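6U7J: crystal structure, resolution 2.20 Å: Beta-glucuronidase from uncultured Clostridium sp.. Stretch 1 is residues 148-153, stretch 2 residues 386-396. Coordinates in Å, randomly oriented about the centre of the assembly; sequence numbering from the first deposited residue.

Stretch 1, residues 148-153: EWDCLP
Stretch 2 (386-396) EKTLAYHKQVL

Residues 386-396 form a helix that continues later in the chain, held by i to i-4 backbone hydrogen bonds such as Tyr391 N to Lys387 O (2.8 Å) and His392 N to Thr388 O (2.7 Å). Against it lies an irregular segment, 148-153. A type I turn from Glu148 to Cys151, closed by Cys151 N to Glu148 O (3.1 Å), has Trp149 (phi/psi -67/-17, chi1 m) and Asp150 (-112/18, chi1 p) at its centre and gives way to extended Leu152 (-133/115) and a cis peptide before Pro153. The segment runs along the helix in the same sense: Asp150 CA lies 4.1 Å from Thr388 CA, and Leu152 CA lies 7.4 Å from His392 CA.

Lys387 points its CA-to-CB bond toward the turn, while the end of its chain leads away; its CB meets Asp150 CB at 3.8 Å, a contact of methylenes rather than charges. Thr388 (chi1 m) has its CA-to-CB bond sideways, and its OG1 donates to Trp149 O at 2.7 Å, satisfying a carbonyl within the turn.

Leu389 and Ala390 do not reach the segment. The CA-to-CB bond of Tyr391 (chi1 t, chi2 65°) points toward it, with Tyr391 CD2 3.4 Å from Asp150 O. Leu152 N lies at the ring edge, 3.6 Å from Tyr391 CE2, and Leu152 CG is also 3.6 Å from Tyr391 CE2. Tyrosine suits this place because its ring offers apolar carbon while Tyr391 OH hydrogen-bonds the O atoms of two waters, each at 3.1 Å. One water O donates to Leu152 O (2.9 Å); the other accepts from Leu152 N (3.0 Å).

His392 (chi1 t, chi2 166°) has its CA-to-CB bond sideways; His392 CA lies 3.7 Å from Leu152 CD1, and both ring nitrogens bond elsewhere in the structure. Val395 (chi1 t) follows Tyr391 by one turn, its CG2 4.3 Å from Leu152 CD1. The Leu152 CA-to-CB bond (chi1 m, chi2 t) points toward the helix.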

# COMPACT_ATOMS: atom_id res chain seq x y z
N GLU B 148 -19.96 -29.66 12.62
CA GLU B 148 -20.14 -31.01 12.10
C GLU B 148 -21.18 -30.98 10.99
O GLU B 148 -21.72 -29.93 10.64
CB GLU B 148 -20.56 -31.97 13.21
CG GLU B 148 -19.50 -32.20 14.27
CD GLU B 148 -18.44 -33.20 13.85
OE1 GLU B 148 -18.19 -33.35 12.63
OE2 GLU B 148 -17.87 -33.85 14.75
N TRP B 149 -21.46 -32.16 10.43
CA TRP B 149 -22.37 -32.28 9.29
C TRP B 149 -23.80 -31.91 9.63
O TRP B 149 -24.58 -31.66 8.71
CB TRP B 149 -22.33 -33.69 8.73
CG TRP B 149 -21.04 -34.01 8.02
CD1 TRP B 149 -20.07 -34.87 8.43
CD2 TRP B 149 -20.59 -33.46 6.78
NE1 TRP B 149 -19.04 -34.89 7.52
CE2 TRP B 149 -19.34 -34.03 6.50
CE3 TRP B 149 -21.13 -32.54 5.88
CZ2 TRP B 149 -18.60 -33.72 5.35
CZ3 TRP B 149 -20.41 -32.22 4.73
CH2 TRP B 149 -19.15 -32.81 4.48
N ASP B 150 -24.17 -31.86 10.91
CA ASP B 150 -25.51 -31.46 11.32
C ASP B 150 -25.52 -30.13 12.05
O ASP B 150 -26.48 -29.80 12.74
CB ASP B 150 -26.18 -32.54 12.18
CG ASP B 150 -25.43 -32.84 13.47
OD1 ASP B 150 -24.29 -32.34 13.64
OD2 ASP B 150 -25.97 -33.58 14.31
N CYS B 151 -24.45 -29.34 11.90
CA CYS B 151 -24.43 -27.95 12.31
C CYS B 151 -24.73 -27.08 11.10
O CYS B 151 -24.66 -27.52 9.96
CB CYS B 151 -23.07 -27.58 12.91
SG CYS B 151 -22.61 -28.58 14.35
N LEU B 152 -25.03 -25.81 11.38
CA LEU B 152 -25.19 -24.79 10.35
C LEU B 152 -24.40 -23.57 10.79
O LEU B 152 -24.75 -22.94 11.81
CB LEU B 152 -26.66 -24.45 10.12
CG LEU B 152 -27.61 -25.57 9.69
CD1 LEU B 152 -28.97 -24.97 9.48
CD2 LEU B 152 -27.15 -26.25 8.40
N PRO B 153 -23.34 -23.17 10.07
CA PRO B 153 -22.80 -23.76 8.84
C PRO B 153 -22.29 -25.18 9.01
O PRO B 153 -21.99 -25.62 10.11
CB PRO B 153 -21.63 -22.82 8.49
CG PRO B 153 -21.95 -21.53 9.17
CD PRO B 153 -22.63 -21.94 10.45
N GLU B 386 -30.91 -36.57 7.51
CA GLU B 386 -32.21 -36.27 8.14
C GLU B 386 -32.04 -35.35 9.34
O GLU B 386 -32.98 -34.66 9.75
CB GLU B 386 -32.90 -37.58 8.57
CG GLU B 386 -32.22 -38.28 9.78
CD GLU B 386 -33.17 -39.17 10.61
OE1 GLU B 386 -32.65 -39.93 11.47
OE2 GLU B 386 -34.41 -39.10 10.41
N LYS B 387 -30.82 -35.33 9.89
CA LYS B 387 -30.41 -34.57 11.04
C LYS B 387 -30.22 -33.12 10.79
O LYS B 387 -30.74 -32.27 11.52
CB LYS B 387 -29.05 -35.01 11.56
CG LYS B 387 -29.33 -36.03 12.44
CD LYS B 387 -30.34 -35.52 13.29
CE LYS B 387 -31.06 -36.78 13.42
NZ LYS B 387 -30.08 -37.50 14.36
N THR B 388 -29.25 -32.92 9.93
CA THR B 388 -29.08 -31.64 9.30
C THR B 388 -30.44 -31.09 8.97
O THR B 388 -30.75 -29.95 9.29
CB THR B 388 -28.24 -31.83 8.06
OG1 THR B 388 -27.11 -32.64 8.39
CG2 THR B 388 -27.81 -30.45 7.57
N LEU B 389 -31.28 -31.92 8.33
CA LEU B 389 -32.59 -31.45 7.87
C LEU B 389 -33.45 -31.00 9.04
O LEU B 389 -34.07 -29.93 8.99
CB LEU B 389 -33.27 -32.57 7.07
CG LEU B 389 -34.71 -32.32 6.59
CD1 LEU B 389 -34.81 -30.98 5.92
CD2 LEU B 389 -35.16 -33.44 5.64
N ALA B 390 -33.52 -31.80 10.11
CA ALA B 390 -34.34 -31.42 11.25
C ALA B 390 -33.78 -30.18 11.93
O ALA B 390 -34.53 -29.28 12.32
CB ALA B 390 -34.46 -32.57 12.25
N TYR B 391 -32.44 -30.09 12.03
CA TYR B 391 -31.84 -28.91 12.64
C TYR B 391 -32.04 -27.68 11.75
O TYR B 391 -32.31 -26.58 12.24
CB TYR B 391 -30.35 -29.17 12.92
CG TYR B 391 -29.66 -27.96 13.49
CD1 TYR B 391 -30.02 -27.47 14.73
CD2 TYR B 391 -28.69 -27.28 12.75
CE1 TYR B 391 -29.42 -26.35 15.25
CE2 TYR B 391 -28.07 -26.16 13.26
CZ TYR B 391 -28.44 -25.70 14.51
OH TYR B 391 -27.85 -24.58 15.03
N HIS B 392 -31.98 -27.87 10.43
CA HIS B 392 -32.22 -26.79 9.47
C HIS B 392 -33.63 -26.22 9.63
O HIS B 392 -33.82 -24.99 9.65
CB HIS B 392 -31.99 -27.35 8.07
CG HIS B 392 -31.86 -26.32 6.98
ND1 HIS B 392 -31.37 -26.64 5.73
CD2 HIS B 392 -32.19 -25.01 6.94
CE1 HIS B 392 -31.39 -25.56 4.97
NE2 HIS B 392 -31.87 -24.56 5.68
N LYS B 393 -34.64 -27.09 9.75
CA LYS B 393 -35.99 -26.61 10.03
C LYS B 393 -36.06 -25.87 11.36
O LYS B 393 -36.72 -24.82 11.47
CB LYS B 393 -36.98 -27.79 10.06
CG LYS B 393 -37.11 -28.56 8.77
CD LYS B 393 -38.34 -29.46 8.85
CE LYS B 393 -38.15 -30.75 8.09
NZ LYS B 393 -39.30 -31.68 8.33
N GLN B 394 -35.38 -26.39 12.39
CA GLN B 394 -35.43 -25.72 13.69
C GLN B 394 -34.79 -24.33 13.63
O GLN B 394 -35.26 -23.40 14.30
CB GLN B 394 -34.76 -26.58 14.75
CG GLN B 394 -35.45 -27.93 14.93
CD GLN B 394 -34.70 -28.85 15.88
OE1 GLN B 394 -33.48 -28.75 16.04
NE2 GLN B 394 -35.43 -29.77 16.51
N VAL B 395 -33.72 -24.16 12.85
CA VAL B 395 -33.11 -22.83 12.78
C VAL B 395 -34.03 -21.87 12.02
O VAL B 395 -34.12 -20.68 12.36
CB VAL B 395 -31.70 -22.91 12.16
CG1 VAL B 395 -31.18 -21.52 11.80
CG2 VAL B 395 -30.75 -23.59 13.14
N LEU B 396 -34.75 -22.37 11.02
CA LEU B 396 -35.75 -21.56 10.34
C LEU B 396 -36.88 -21.15 11.28
O LEU B 396 -37.36 -20.01 11.23
CB LEU B 396 -36.32 -22.33 9.16
CG LEU B 396 -35.44 -22.26 7.92
CD1 LEU B 396 -35.86 -23.39 7.01
CD2 LEU B 396 -35.57 -20.89 7.22
O HOH W 1 -27.16 -22.23 13.18
O HOH W 2 -24.87 -25.16 14.29